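Local coordinates for protein arginyl-tRNA synthetase, putative (Plasmodium falciparum, PDB 5JLD) that probably joins L-arginine to its cognate tRNA at the expense of ATP, as a class I aminoacyl-tRNA synthetase of the malaria parasite's cytoplasm, at residues A[439-442]-A[443-447]. Sequence-based numbering, arbitrary orientation.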
ATOM      1  N   LEU A 439      14.579 -16.335  13.178  1.00 66.33           N
ATOM      2  CA  LEU A 439      14.765 -14.931  13.520  1.00 62.75           C
ATOM      3  C   LEU A 439      15.477 -14.182  12.399  1.00 59.00           C
ATOM      4  O   LEU A 439      15.054 -13.092  12.007  1.00 57.31           O
ATOM      5  CB  LEU A 439      15.547 -14.794  14.833  1.00 59.76           C
ATOM      6  CG  LEU A 439      15.841 -13.363  15.295  1.00 58.23           C
ATOM      7  CD1 LEU A 439      14.552 -12.636  15.649  1.00 64.74           C
ATOM      8  CD2 LEU A 439      16.786 -13.356  16.486  1.00 55.04           C
ATOM      9  N   SER A 440      16.553 -14.779  11.894  1.00 54.33           N
ATOM     10  CA  SER A 440      17.310 -14.212  10.780  0.72 59.46           C
ATOM     11  C   SER A 440      16.437 -14.047   9.535  1.00 57.40           C
ATOM     12  O   SER A 440      16.465 -13.005   8.880  1.00 56.74           O
ATOM     13  CB  SER A 440      18.520 -15.090  10.450  0.72 60.95           C
ATOM     14  OG  SER A 440      19.346 -15.274  11.586  0.72 65.61           O
ATOM     15  N   GLU A 441      15.671 -15.085   9.201  1.00 58.40           N
ATOM     16  CA  GLU A 441      14.794 -15.014   8.039  1.00 56.57           C
ATOM     17  C   GLU A 441      13.763 -13.901   8.218  1.00 55.77           C
ATOM     18  O   GLU A 441      13.462 -13.158   7.283  1.00 55.54           O
ATOM     19  CB  GLU A 441      14.093 -16.347   7.807  1.00 57.91           C
ATOM     20  CG  GLU A 441      13.163 -16.367   6.602  1.00 58.32           C
ATOM     21  CD  GLU A 441      12.763 -17.786   6.214  1.00 66.91           C
ATOM     22  OE1 GLU A 441      11.908 -18.385   6.907  1.00 69.02           O
ATOM     23  OE2 GLU A 441      13.337 -18.313   5.235  1.00 67.48           O
ATOM     24  N   SER A 442      13.231 -13.785   9.432  1.00 50.55           N
ATOM     25  CA  SER A 442      12.266 -12.736   9.740  1.00 51.07           C
ATOM     26  C   SER A 442      12.901 -11.362   9.522  1.00 56.54           C
ATOM     27  O   SER A 442      12.327 -10.499   8.848  1.00 58.65           O
ATOM     28  CB  SER A 442      11.760 -12.883  11.175  1.00 54.81           C
ATOM     29  OG  SER A 442      10.509 -12.243  11.335  1.00 60.24           O
ATOM     30  N   LEU A 443      14.101 -11.179  10.070  1.00 56.95           N
ATOM     31  CA  LEU A 443      14.849  -9.930   9.917  1.00 59.83           C
ATOM     32  C   LEU A 443      15.076  -9.571   8.445  1.00 60.54           C
ATOM     33  O   LEU A 443      14.813  -8.441   8.029  1.00 61.05           O
ATOM     34  CB  LEU A 443      16.195 -10.021  10.645  1.00 56.25           C
ATOM     35  CG  LEU A 443      16.134 -10.158  12.169  1.00 58.28           C
ATOM     36  CD1 LEU A 443      17.532 -10.229  12.784  1.00 61.03           C
ATOM     37  CD2 LEU A 443      15.314  -9.023  12.793  1.00 55.32           C
ATOM     38  N   CYS A 444      15.566 -10.538   7.672  1.00 50.83           N
ATOM     39  CA  CYS A 444      15.784 -10.369   6.239  1.00 54.34           C
ATOM     40  C   CYS A 444      14.530  -9.967   5.476  1.00 52.63           C
ATOM     41  O   CYS A 444      14.527  -8.997   4.717  1.00 52.04           O
ATOM     42  CB  CYS A 444      16.319 -11.667   5.629  1.00 60.68           C
ATOM     43  SG  CYS A 444      16.333 -11.608   3.821  1.00 61.80           S
ATOM     44  N   VAL A 445      13.469 -10.741   5.665  1.00 52.97           N
ATOM     45  CA  VAL A 445      12.201 -10.494   4.982  1.00 53.71           C
ATOM     46  C   VAL A 445      11.672  -9.097   5.299  1.00 52.24           C
ATOM     47  O   VAL A 445      11.308  -8.321   4.396  1.00 55.36           O
ATOM     48  CB  VAL A 445      11.169 -11.569   5.370  1.00 51.26           C
ATOM     49  CG1 VAL A 445       9.780 -11.189   4.886  1.00 50.99           C
ATOM     50  CG2 VAL A 445      11.602 -12.926   4.805  1.00 49.15           C
ATOM     51  N   SER A 446      11.667  -8.773   6.588  1.00 54.92           N
ATOM     52  CA  SER A 446      11.259  -7.442   7.049  1.00 52.15           C
ATOM     53  C   SER A 446      12.095  -6.334   6.408  1.00 46.98           C
ATOM     54  O   SER A 446      11.558  -5.300   5.982  1.00 42.33           O
ATOM     55  CB  SER A 446      11.356  -7.359   8.570  1.00 53.55           C
ATOM     56  OG  SER A 446      10.314  -8.090   9.191  1.00 52.64           O
ATOM     57  N   ALA A 447      13.402  -6.575   6.326  1.00 51.51           N
ATOM     58  CA  ALA A 447      14.349  -5.625   5.756  1.00 52.80           C
ATOM     59  C   ALA A 447      14.067  -5.371   4.285  1.00 48.19           C
ATOM     60  O   ALA A 447      14.004  -4.223   3.848  1.00 54.82           O
ATOM     61  CB  ALA A 447      15.786  -6.123   5.944  1.00 48.74           C
TER
HETATM   62  O   HOH W   1      11.131  -9.079  11.467  1.00 50.14           O
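L439 and L443 sit one turn apart on a regular alpha-helix, 436-453, within the class I catalytic family region of this synthetase, and four successive i to i+4 bonds run through this piece of it. L443 N reaches L439 O, C444 N reaches S440 O, V445 N reaches E441 O and S446 N reaches S442 O, and each N-H points at its oxygen within 15° of straight.

The leucine side is the closely covered one. L443 swings CG beside its own backbone N (chi1 -65°), which lays CG 3.1 Å from L439 O, close beside the same carbonyl oxygen that accepts its N-H. Between the side chains the touch is lighter: L439 CG stands 4.4 Å from L443 CD1. Both leucines are buried by other parts of the chain, L439 against L416 of helix 401-420 and against I590 and L593 near the C-terminus, L443 against I477 and I480 of helix 476-492. C444 touches T409 of helix 401-420.

The cover is less complete around E441 and S442, both partly exposed. E441 CG, anti to the backbone N (chi1 -179°), runs alongside V445, pointing the same way, with 4.2 Å between E441 CG and V445 CG2; the chain then extends onward to the carboxylate. V445 CG2 lies closer to the backbone, 3.1 Å from E441 O.

On the face that carries S442 and S446, water takes part. One water bridges the two hydroxyls, 2.6 Å from S446 OG and 3.2 Å from S442 OG. S446 OG is also hydrogen-bonded to K588 N, which ties the helix to the C-terminal segment.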